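Local coordinates for protein PcyX_EBK42635 (Marine metagenome, PDB 5OWG) that probably reduces the open-chain tetrapyrrole biliverdin with electrons from ferredoxin, in a four-electron route to the phycobilin phycoerythrobilin, at residues N54-R58 and I180-E184; H77-F81 and N230-F234; T85-P89 and H117-K121; G88-G92 and N172-Y176. One frame throughout, in Å; residues are numbered along the deposited sequence.

Interaction 1 of 4, residues N54-R58 and I180-E184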
loop_
_atom_site.group_PDB
_atom_site.type_symbol
_atom_site.label_atom_id
_atom_site.label_comp_id
_atom_site.label_asym_id
_atom_site.label_seq_id
_atom_site.Cartn_x
_atom_site.Cartn_y
_atom_site.Cartn_z
ATOM N N ASN A 54 12.879 2.817 -3.970
ATOM C CA ASN A 54 14.331 2.841 -3.890
ATOM C C ASN A 54 14.865 1.659 -4.691
ATOM O O ASN A 54 14.111 0.944 -5.357
ATOM C CB ASN A 54 14.815 2.836 -2.430
ATOM C CG ASN A 54 14.655 1.485 -1.745
ATOM O OD1 ASN A 54 14.254 0.495 -2.356
ATOM N ND2 ASN A 54 14.981 1.443 -0.455
ATOM N N ARG A 55 16.185 1.469 -4.627
ATOM C CA ARG A 55 16.825 0.396 -5.380
ATOM C C ARG A 55 16.121 -0.937 -5.168
ATOM O O ARG A 55 15.974 -1.727 -6.108
ATOM C CB ARG A 55 18.298 0.295 -4.975
ATOM C CG ARG A 55 18.981 -1.018 -5.360
ATOM C CD ARG A 55 20.477 -0.980 -5.065
ATOM N NE ARG A 55 21.116 -2.276 -5.278
ATOM C CZ ARG A 55 22.363 -2.570 -4.917
ATOM N NH1 ARG A 55 23.118 -1.660 -4.315
ATOM N NH2 ARG A 55 22.857 -3.778 -5.153
ATOM N N TYR A 56 15.668 -1.199 -3.945
ATOM C CA TYR A 56 15.158 -2.516 -3.593
ATOM C C TYR A 56 13.644 -2.626 -3.690
ATOM O O TYR A 56 13.126 -3.745 -3.787
ATOM C CB TYR A 56 15.605 -2.877 -2.172
ATOM C CG TYR A 56 17.100 -2.767 -1.961
ATOM C CD1 TYR A 56 17.956 -3.777 -2.377
ATOM C CD2 TYR A 56 17.653 -1.650 -1.352
ATOM C CE1 TYR A 56 19.323 -3.679 -2.191
ATOM C CE2 TYR A 56 19.017 -1.543 -1.157
ATOM C CZ TYR A 56 19.848 -2.560 -1.580
ATOM O OH TYR A 56 21.206 -2.461 -1.393
ATOM N N ILE A 57 12.926 -1.506 -3.668
ATOM C CA ILE A 57 11.468 -1.491 -3.687
ATOM C C ILE A 57 11.039 -0.631 -4.868
ATOM O O ILE A 57 11.180 0.598 -4.830
ATOM C CB ILE A 57 10.889 -0.956 -2.370
ATOM C CG1 ILE A 57 11.261 -1.882 -1.206
ATOM C CG2 ILE A 57 9.375 -0.803 -2.461
ATOM C CD1 ILE A 57 11.288 -1.183 0.136
ATOM N N ARG A 58 10.507 -1.268 -5.915
ATOM C CA ARG A 58 10.136 -0.521 -7.112
ATOM C C ARG A 58 8.957 0.407 -6.862
ATOM O O ARG A 58 8.869 1.472 -7.485
ATOM C CB ARG A 58 9.818 -1.474 -8.268
ATOM C CG ARG A 58 8.533 -2.278 -8.119
ATOM C CD ARG A 58 8.214 -3.021 -9.408
ATOM N NE ARG A 58 7.007 -3.836 -9.287
ATOM C CZ ARG A 58 5.772 -3.404 -9.531
ATOM N NH1 ARG A 58 5.553 -2.153 -9.916
ATOM N NH2 ARG A 58 4.747 -4.232 -9.388
ATOM N N ILE A 180 13.796 -6.828 3.219
ATOM C CA ILE A 180 13.594 -7.066 1.792
ATOM C C ILE A 180 14.897 -6.869 1.029
ATOM O O ILE A 180 15.114 -7.493 -0.018
ATOM C CB ILE A 180 12.473 -6.155 1.248
ATOM C CG1 ILE A 180 12.069 -6.572 -0.169
ATOM C CG2 ILE A 180 12.910 -4.694 1.236
ATOM C CD1 ILE A 180 11.359 -7.916 -0.247
ATOM N N ARG A 181 15.783 -6.010 1.536
ATOM C CA ARG A 181 17.062 -5.777 0.872
ATOM C C ARG A 181 17.845 -7.075 0.709
ATOM O O ARG A 181 18.551 -7.262 -0.289
ATOM C CB ARG A 181 17.881 -4.757 1.665
ATOM C CG ARG A 181 17.235 -3.384 1.770
ATOM C CD ARG A 181 17.531 -2.715 3.106
ATOM N NE ARG A 181 18.948 -2.417 3.288
ATOM C CZ ARG A 181 19.496 -2.077 4.451
ATOM N NH1 ARG A 181 18.752 -2.003 5.547
ATOM N NH2 ARG A 181 20.795 -1.819 4.523
ATOM N N ASN A 182 17.721 -7.989 1.673
ATOM C CA ASN A 182 18.518 -9.212 1.692
ATOM C C ASN A 182 18.117 -10.214 0.620
ATOM O O ASN A 182 18.671 -11.320 0.600
ATOM C CB ASN A 182 18.409 -9.888 3.059
ATOM C CG ASN A 182 19.030 -9.067 4.166
ATOM O OD1 ASN A 182 20.137 -8.548 4.026
ATOM N ND2 ASN A 182 18.316 -8.944 5.280
ATOM N N HIS A 183 17.176 -9.873 -0.261
ATOM C CA HIS A 183 16.648 -10.814 -1.242
ATOM C C HIS A 183 16.789 -10.297 -2.669
ATOM O O HIS A 183 16.105 -10.782 -3.575
ATOM C CB HIS A 183 15.189 -11.122 -0.912
ATOM C CG HIS A 183 15.014 -11.813 0.404
ATOM N ND1 HIS A 183 15.211 -13.168 0.565
ATOM C CD2 HIS A 183 14.684 -11.333 1.626
ATOM C CE1 HIS A 183 15.000 -13.494 1.828
ATOM N NE2 HIS A 183 14.679 -12.399 2.493
ATOM N N GLU A 184 17.667 -9.322 -2.881
ATOM C CA GLU A 184 17.943 -8.820 -4.219
ATOM C C GLU A 184 18.770 -9.831 -5.005
ATOM O O GLU A 184 19.830 -10.271 -4.547
ATOM C CB GLU A 184 18.685 -7.488 -4.121
ATOM C CG GLU A 184 18.932 -6.791 -5.444
ATOM C CD GLU A 184 19.873 -5.612 -5.301
ATOM O OE1 GLU A 184 21.073 -5.838 -5.036
ATOM O OE2 GLU A 184 19.412 -4.459 -5.438
#
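A tight beta-hairpin turn meets the chain just after helix 161-179. Residues 54-57 join strands 47-53 and 57-67: Asn54 N donates to Ile57 O at 2.9 Å, with a weak return bond from Ile57 N to Asn54 O at 3.2 Å, and Arg55 and Tyr56 take the two corner positions. The Asn54 side chain folds back inside the turn, where its OD1 accepts from Tyr56 N and from Ile57 N, each at 2.7 Å, an Asx turn extended into an Asx motif. The corner side chains then reach 180-184. Arg55, extended along its length, forms a two-pronged salt bridge with Glu184: NE to OE2 at 2.8 Å and NH2 to OE1 at 2.7 Å. Tyr56 points its CA-to-CB bond toward the other segment, and its ring lies under the aliphatic part of Arg181, whose CG sits 3.8 Å from the Tyr56 ring centroid in a CH-pi contact. The charged end of Arg181 is paired with Asp178. Further into the protein, the buried side chains meet, Ile57 CD1 touching Ile180 CG2 at 4.0 Å. Ile180 also packs against Pro82 of strand 73-82 and Leu119 of helix 118-121, while Ile57 rests on Leu80, so the hairpin tip and the chain leaving helix 161-179 meet at one end of the central antiparallel sheet.

Interaction 2 of 4, residues H77-F81 and N230-F234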
loop_
_atom_site.group_PDB
_atom_site.type_symbol
_atom_site.label_atom_id
_atom_site.label_comp_id
_atom_site.label_asym_id
_atom_site.label_seq_id
_atom_site.Cartn_x
_atom_site.Cartn_y
_atom_site.Cartn_z
ATOM N N HIS A 77 -4.651 2.987 2.405
ATOM C CA HIS A 77 -4.129 1.819 1.714
ATOM C C HIS A 77 -2.633 2.006 1.532
ATOM O O HIS A 77 -2.179 3.086 1.145
ATOM C CB HIS A 77 -4.823 1.623 0.359
ATOM C CG HIS A 77 -4.112 0.680 -0.560
ATOM N ND1 HIS A 77 -4.353 -0.677 -0.563
ATOM C CD2 HIS A 77 -3.175 0.899 -1.513
ATOM C CE1 HIS A 77 -3.592 -1.254 -1.476
ATOM N NE2 HIS A 77 -2.868 -0.321 -2.066
ATOM N N LEU A 78 -1.868 0.958 1.829
ATOM C CA LEU A 78 -0.414 1.016 1.757
ATOM C C LEU A 78 0.095 -0.309 1.217
ATOM O O LEU A 78 -0.188 -1.365 1.792
ATOM C CB LEU A 78 0.197 1.319 3.130
ATOM C CG LEU A 78 1.722 1.444 3.186
ATOM C CD1 LEU A 78 2.218 2.626 2.364
ATOM C CD2 LEU A 78 2.190 1.570 4.624
ATOM N N CYS A 79 0.845 -0.250 0.119
ATOM C CA CYS A 79 1.349 -1.445 -0.540
ATOM C C CYS A 79 2.779 -1.200 -0.995
ATOM O O CYS A 79 3.128 -0.098 -1.427
ATOM C CB CYS A 79 0.489 -1.835 -1.745
ATOM S SG CYS A 79 0.910 -3.436 -2.432
ATOM N N LEU A 80 3.602 -2.243 -0.899
ATOM C CA LEU A 80 5.000 -2.183 -1.312
ATOM C C LEU A 80 5.315 -3.375 -2.203
ATOM O O LEU A 80 5.158 -4.526 -1.781
ATOM C CB LEU A 80 5.940 -2.174 -0.102
ATOM C CG LEU A 80 6.362 -0.816 0.464
ATOM C CD1 LEU A 80 5.222 -0.144 1.214
ATOM C CD2 LEU A 80 7.582 -0.966 1.367
ATOM N N PHE A 81 5.766 -3.098 -3.432
ATOM C CA PHE A 81 6.254 -4.130 -4.340
ATOM C C PHE A 81 7.776 -4.111 -4.374
ATOM O O PHE A 81 8.363 -3.041 -4.589
ATOM C CB PHE A 81 5.713 -3.909 -5.750
ATOM C CG PHE A 81 4.276 -4.310 -5.931
ATOM C CD1 PHE A 81 3.935 -5.636 -6.145
ATOM C CD2 PHE A 81 3.271 -3.360 -5.913
ATOM C CE1 PHE A 81 2.616 -6.007 -6.322
ATOM C CE2 PHE A 81 1.949 -3.725 -6.091
ATOM C CZ PHE A 81 1.622 -5.050 -6.295
ATOM N N ASN A 230 -3.494 3.114 -11.436
ATOM C CA ASN A 230 -2.626 3.699 -10.421
ATOM C C ASN A 230 -2.800 3.042 -9.057
ATOM O O ASN A 230 -2.487 3.666 -8.036
ATOM C CB ASN A 230 -2.890 5.204 -10.303
ATOM C CG ASN A 230 -2.363 5.981 -11.489
ATOM O OD1 ASN A 230 -3.105 6.284 -12.424
ATOM N ND2 ASN A 230 -1.073 6.305 -11.461
ATOM N N LEU A 231 -3.289 1.805 -9.014
ATOM C CA LEU A 231 -3.486 1.091 -7.759
ATOM C C LEU A 231 -2.556 -0.109 -7.651
ATOM O O LEU A 231 -1.726 -0.159 -6.738
ATOM C CB LEU A 231 -4.955 0.667 -7.639
ATOM C CG LEU A 231 -5.264 -0.307 -6.502
ATOM C CD1 LEU A 231 -4.701 0.192 -5.177
ATOM C CD2 LEU A 231 -6.758 -0.558 -6.390
ATOM N N PHE A 232 -2.671 -1.078 -8.555
ATOM C CA PHE A 232 -1.704 -2.167 -8.686
ATOM C C PHE A 232 -1.300 -2.252 -10.150
ATOM O O PHE A 232 -1.699 -3.176 -10.870
ATOM C CB PHE A 232 -2.280 -3.490 -8.183
ATOM C CG PHE A 232 -2.636 -3.473 -6.729
ATOM C CD1 PHE A 232 -1.647 -3.437 -5.763
ATOM C CD2 PHE A 232 -3.957 -3.494 -6.327
ATOM C CE1 PHE A 232 -1.972 -3.414 -4.422
ATOM C CE2 PHE A 232 -4.287 -3.463 -4.989
ATOM C CZ PHE A 232 -3.293 -3.430 -4.036
ATOM N N PRO A 233 -0.508 -1.295 -10.625
ATOM C CA PRO A 233 -0.156 -1.273 -12.046
ATOM C C PRO A 233 0.658 -2.492 -12.439
ATOM O O PRO A 233 1.418 -3.049 -11.642
ATOM C CB PRO A 233 0.672 0.012 -12.194
ATOM C CG PRO A 233 0.393 0.810 -10.958
ATOM C CD PRO A 233 0.132 -0.194 -9.888
ATOM N N PHE A 234 0.483 -2.908 -13.688
ATOM C CA PHE A 234 1.297 -3.969 -14.250
ATOM C C PHE A 234 2.602 -3.390 -14.781
ATOM O O PHE A 234 2.683 -2.214 -15.147
ATOM C CB PHE A 234 0.545 -4.688 -15.367
ATOM C CG PHE A 234 -0.751 -5.303 -14.924
ATOM C CD1 PHE A 234 -0.781 -6.582 -14.393
ATOM C CD2 PHE A 234 -1.940 -4.604 -15.038
ATOM C CE1 PHE A 234 -1.971 -7.150 -13.984
ATOM C CE2 PHE A 234 -3.134 -5.167 -14.630
ATOM C CZ PHE A 234 -3.149 -6.442 -14.102
#
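Phe232 pushes its ring against three side chains of one strand, those of His77, Cys79 and Phe81, whose CA-to-CB bonds all point toward the 230-234 segment. Phe232 CZ lies 3.4 Å from His77 CE1, the two rings being steeply inclined (81°) with centroids 5.3 Å apart. Cys79 SG approaches the ring edge, 3.5 Å from Phe232 CE1, a sulfur-aromatic contact with the sulfur almost in the ring plane. At the other end of the row, Phe81 CE2 meets Phe232 CD1 at 3.6 Å. Leu231 adds a methyl, its CD1 3.6 Å from His77 NE2. Strand 73-82 lies in the middle of the antiparallel sheet, between strands 57-67 and 90-96, in the alpha/beta/alpha sandwich of ferredoxin-dependent bilin reductases. Residues 230-234, just beyond helix 220-229, cross one face of that sheet, and no hydrogen bond joins the two segments; the contact is purely one of apolar and aromatic surfaces. Leu78 and Leu80 point to the opposite face, where Leu80 meets helix 161-179. The remaining imidazole nitrogen, His77 ND1, is hydrogen-bonded to Asp94 on strand 90-96, a pairing that recalls the histidine-aspartate pair of the homologous reductase PcyA. Outside the strand, Phe232 packs on Ser200 and Gln203 of helix 189-204, and its carbonyl oxygen accepts from Gln204.

Interaction 3 of 4, residues T85-P89 and H117-K121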
loop_
_atom_site.group_PDB
_atom_site.type_symbol
_atom_site.label_atom_id
_atom_site.label_comp_id
_atom_site.label_asym_id
_atom_site.label_seq_id
_atom_site.Cartn_x
_atom_site.Cartn_y
_atom_site.Cartn_z
ATOM N N THR A 85 14.249 -8.348 -9.551
ATOM C CA THR A 85 15.052 -9.540 -9.287
ATOM C C THR A 85 14.801 -10.105 -7.896
ATOM O O THR A 85 15.375 -11.142 -7.546
ATOM C CB THR A 85 16.554 -9.259 -9.451
ATOM O OG1 THR A 85 16.974 -8.259 -8.514
ATOM C CG2 THR A 85 16.880 -8.808 -10.867
ATOM N N ASN A 86 13.963 -9.450 -7.102
ATOM C CA ASN A 86 13.612 -9.922 -5.773
ATOM C C ASN A 86 12.370 -10.799 -5.846
ATOM O O ASN A 86 11.464 -10.565 -6.651
ATOM C CB ASN A 86 13.368 -8.737 -4.838
ATOM C CG ASN A 86 13.197 -9.153 -3.391
ATOM O OD1 ASN A 86 12.757 -10.264 -3.096
ATOM N ND2 ASN A 86 13.545 -8.254 -2.479
ATOM N N GLY A 87 12.338 -11.819 -4.993
ATOM C CA GLY A 87 11.217 -12.737 -4.946
ATOM C C GLY A 87 10.447 -12.634 -3.647
ATOM O O GLY A 87 9.703 -13.548 -3.283
ATOM N N GLY A 88 10.614 -11.518 -2.943
ATOM C CA GLY A 88 10.029 -11.351 -1.634
ATOM C C GLY A 88 8.534 -11.120 -1.674
ATOM O O GLY A 88 7.934 -10.925 -2.737
ATOM N N PRO A 89 7.898 -11.138 -0.500
ATOM C CA PRO A 89 6.446 -10.933 -0.439
ATOM C C PRO A 89 6.046 -9.498 -0.746
ATOM O O PRO A 89 6.861 -8.701 -1.221
ATOM C CB PRO A 89 6.102 -11.321 1.004
ATOM C CG PRO A 89 7.349 -11.058 1.769
ATOM C CD PRO A 89 8.486 -11.352 0.833
ATOM N N HIS A 117 8.995 -18.172 1.541
ATOM C CA HIS A 117 9.954 -17.087 1.596
ATOM C C HIS A 117 10.247 -16.759 3.052
ATOM O O HIS A 117 9.312 -16.705 3.864
ATOM C CB HIS A 117 9.432 -15.840 0.877
ATOM C CG HIS A 117 10.516 -14.949 0.360
ATOM N ND1 HIS A 117 11.149 -14.010 1.147
ATOM C CD2 HIS A 117 11.084 -14.860 -0.864
ATOM C CE1 HIS A 117 12.059 -13.379 0.427
ATOM N NE2 HIS A 117 12.041 -13.876 -0.797
ATOM N N PRO A 118 11.516 -16.539 3.418
ATOM C CA PRO A 118 11.820 -16.256 4.833
ATOM C C PRO A 118 11.111 -15.029 5.382
ATOM O O PRO A 118 10.674 -15.045 6.540
ATOM C CB PRO A 118 13.346 -16.076 4.831
ATOM C CG PRO A 118 13.819 -16.820 3.639
ATOM C CD PRO A 118 12.740 -16.686 2.611
ATOM N N LEU A 119 10.985 -13.959 4.591
ATOM C CA LEU A 119 10.439 -12.714 5.125
ATOM C C LEU A 119 8.972 -12.859 5.516
ATOM O O LEU A 119 8.496 -12.136 6.397
ATOM C CB LEU A 119 10.611 -11.582 4.111
ATOM C CG LEU A 119 10.137 -10.195 4.558
ATOM C CD1 LEU A 119 10.759 -9.796 5.888
ATOM C CD2 LEU A 119 10.461 -9.157 3.496
ATOM N N THR A 120 8.240 -13.774 4.875
ATOM C CA THR A 120 6.868 -14.051 5.289
ATOM C C THR A 120 6.844 -14.776 6.629
ATOM O O THR A 120 6.190 -14.332 7.580
ATOM C CB THR A 120 6.149 -14.884 4.226
ATOM O OG1 THR A 120 6.229 -14.229 2.954
ATOM C CG2 THR A 120 4.681 -15.080 4.604
ATOM N N LYS A 121 7.544 -15.911 6.710
ATOM C CA LYS A 121 7.614 -16.682 7.948
ATOM C C LYS A 121 7.911 -15.776 9.135
ATOM O O LYS A 121 7.269 -15.876 10.187
ATOM C CB LYS A 121 8.677 -17.774 7.816
ATOM C CG LYS A 121 8.516 -18.632 6.569
ATOM C CD LYS A 121 9.451 -19.826 6.574
ATOM C CE LYS A 121 8.839 -21.015 7.292
ATOM N NZ LYS A 121 9.772 -21.607 8.286
#
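The helix N-cap residue is a histidine, and it uses its ring both to cap the helix and to receive a glycine. His117 ND1 accepts a weak hydrogen bond from Leu119 N at 3.4 Å, which holds the imidazole back over the start of helix 118-121. One face of that ring is then covered by the glycine-proline step of the 85-89 loop: Gly88 CA stands 3.6 Å and Pro89 CD 4.1 Å from the His117 ring centroid, both CH-pi contacts. Gly88 CA comes within 3.3 Å of His117 NE2. Gly87 O lies 3.1 Å from His117 CD2, without a hydrogen bond. The loop connects strands 73-82 and 90-96 of the central antiparallel sheet, and an Asx turn shapes it, with Asn86 OD1 accepting from Gly88 N at a very short 2.5 Å. Pro89, at the entry to strand 90-96, wedges against the first turn of the helix, its CD 3.9 Å from Leu119 CB and its CB 3.5 Å from Thr120 OG1. Phe109 of strand 104-110 touches both Pro89 and Leu119 from the sheet side. His117 NE2 is hydrogen-bonded to Glu186, and the His117 ring also meets that of His183, in the loop that follows helix 161-179.

Interaction 4 of 4, residues G88-G92 and N172-Y176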
loop_
_atom_site.group_PDB
_atom_site.type_symbol
_atom_site.label_atom_id
_atom_site.label_comp_id
_atom_site.label_asym_id
_atom_site.label_seq_id
_atom_site.Cartn_x
_atom_site.Cartn_y
_atom_site.Cartn_z
ATOM N N GLY A 88 10.614 -11.518 -2.943
ATOM C CA GLY A 88 10.029 -11.351 -1.634
ATOM C C GLY A 88 8.534 -11.120 -1.674
ATOM O O GLY A 88 7.934 -10.925 -2.737
ATOM N N PRO A 89 7.898 -11.138 -0.500
ATOM C CA PRO A 89 6.446 -10.933 -0.439
ATOM C C PRO A 89 6.046 -9.498 -0.746
ATOM O O PRO A 89 6.861 -8.701 -1.221
ATOM C CB PRO A 89 6.102 -11.321 1.004
ATOM C CG PRO A 89 7.349 -11.058 1.769
ATOM C CD PRO A 89 8.486 -11.352 0.833
ATOM N N ILE A 90 4.787 -9.165 -0.475
ATOM C CA ILE A 90 4.245 -7.833 -0.707
ATOM C C ILE A 90 3.656 -7.342 0.607
ATOM O O ILE A 90 2.670 -7.903 1.102
ATOM C CB ILE A 90 3.185 -7.832 -1.820
ATOM C CG1 ILE A 90 3.816 -8.204 -3.164
ATOM C CG2 ILE A 90 2.500 -6.468 -1.923
ATOM C CD1 ILE A 90 2.811 -8.705 -4.184
ATOM N N TYR A 91 4.260 -6.303 1.180
ATOM C CA TYR A 91 3.637 -5.606 2.297
ATOM C C TYR A 91 2.313 -5.014 1.841
ATOM O O TYR A 91 2.248 -4.320 0.822
ATOM C CB TYR A 91 4.557 -4.502 2.819
ATOM C CG TYR A 91 4.000 -3.701 3.981
ATOM C CD1 TYR A 91 3.091 -2.669 3.773
ATOM C CD2 TYR A 91 4.402 -3.962 5.284
ATOM C CE1 TYR A 91 2.588 -1.931 4.831
ATOM C CE2 TYR A 91 3.907 -3.231 6.348
ATOM C CZ TYR A 91 3.001 -2.216 6.116
ATOM O OH TYR A 91 2.507 -1.485 7.172
ATOM N N GLY A 92 1.256 -5.296 2.592
ATOM C CA GLY A 92 -0.045 -4.741 2.295
ATOM C C GLY A 92 -0.775 -4.410 3.574
ATOM O O GLY A 92 -0.900 -5.262 4.454
ATOM N N ASN A 172 6.144 -3.314 11.515
ATOM C CA ASN A 172 6.309 -4.306 10.458
ATOM C C ASN A 172 6.783 -3.655 9.165
ATOM O O ASN A 172 7.429 -4.313 8.340
ATOM C CB ASN A 172 4.995 -5.056 10.234
ATOM C CG ASN A 172 4.582 -5.886 11.437
ATOM O OD1 ASN A 172 5.084 -5.689 12.543
ATOM N ND2 ASN A 172 3.661 -6.819 11.225
ATOM N N LEU A 173 6.476 -2.372 8.973
ATOM C CA LEU A 173 6.972 -1.641 7.813
ATOM C C LEU A 173 8.470 -1.389 7.931
ATOM O O LEU A 173 9.252 -1.773 7.052
ATOM C CB LEU A 173 6.212 -0.320 7.670
ATOM C CG LEU A 173 6.673 0.627 6.560
ATOM C CD1 LEU A 173 6.501 -0.008 5.189
ATOM C CD2 LEU A 173 5.908 1.935 6.649
ATOM N N ASN A 174 8.887 -0.730 9.017
ATOM C CA ASN A 174 10.305 -0.465 9.239
ATOM C C ASN A 174 11.133 -1.734 9.081
ATOM O O ASN A 174 12.255 -1.694 8.563
ATOM C CB ASN A 174 10.510 0.134 10.634
ATOM C CG ASN A 174 11.391 1.369 10.621
ATOM O OD1 ASN A 174 12.170 1.586 9.692
ATOM N ND2 ASN A 174 11.275 2.184 11.664
ATOM N N ASN A 175 10.594 -2.873 9.520
ATOM C CA ASN A 175 11.305 -4.138 9.386
ATOM C C ASN A 175 11.207 -4.710 7.976
ATOM O O ASN A 175 12.125 -5.415 7.540
ATOM C CB ASN A 175 10.770 -5.150 10.401
ATOM C CG ASN A 175 11.444 -5.025 11.751
ATOM O OD1 ASN A 175 12.494 -5.618 11.982
ATOM N ND2 ASN A 175 10.845 -4.249 12.647
ATOM N N TYR A 176 10.117 -4.433 7.257
ATOM C CA TYR A 176 10.011 -4.891 5.875
ATOM C C TYR A 176 11.034 -4.190 4.991
ATOM O O TYR A 176 11.706 -4.827 4.171
ATOM C CB TYR A 176 8.597 -4.649 5.341
ATOM C CG TYR A 176 8.438 -4.973 3.869
ATOM C CD1 TYR A 176 8.092 -6.253 3.451
ATOM C CD2 TYR A 176 8.636 -4.000 2.895
ATOM C CE1 TYR A 176 7.945 -6.554 2.109
ATOM C CE2 TYR A 176 8.495 -4.291 1.548
ATOM C CZ TYR A 176 8.148 -5.571 1.163
ATOM O OH TYR A 176 8.004 -5.871 -0.172
#
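Strand 90-92 and helix 172-176 run nearly antiparallel, with 162° between their directions and axes 10.1 Å apart at closest approach. They represent the packing of a helix on one face of the central antiparallel sheet, in the alpha/beta/alpha sandwich of ferredoxin-dependent bilin reductases. Tyr91 and Tyr176 face each other with CA atoms 7.3 Å apart, and their side chains interlock between strand and helix. The Tyr91 CB methylene sits over the centre of the Tyr176 ring, 3.8 Å from its centroid and only 3° off the ring normal, a CH-pi contact. The two rings are inclined at 55°, their centroids 5.9 Å apart. The Tyr91 ring in turn lies against the helix one turn earlier: Leu173 CD1 is placed over its face, 4.2 Å from the centroid, and Tyr91 CE2 reaches Leu173 CA at 3.8 Å and Asn172 C at 4.0 Å. At its far end Tyr91 OH is hydrogen-bonded to the carbonyl of Ala169, in the same helix. Ile90, by contrast, directs its CA-to-CB bond away from the helix and packs on Cys79 and Phe81. Both tyrosines also meet strand 104-110, Tyr91 pairing edge-to-face with His107 and Tyr176 with Phe109. The Tyr176 side chain extends to the loop before the strand, where its OH donates a hydrogen bond to Pro89 O at 3.2 Å.

In the fold
From the N terminus, the hairpin tip 54-58 opens interaction 1, which closes at 180-184 after helix 161-179. Strand segment 77-81 opens interaction 2 before that loop has closed and meets its partner only at 230-234, so the two cross. Interactions 3 and 4 start from overlapping segments that share Gly88 and Pro89, and both close within the spans of interactions 1 and 2: interaction 3 at helix 118-121, interaction 4 further on at helix 161-179. Interactions 1, 3 and 4 cluster around the end of that helix at one end of the sheet, whereas interaction 2 brings the C-terminal segment onto the opposite sheet face.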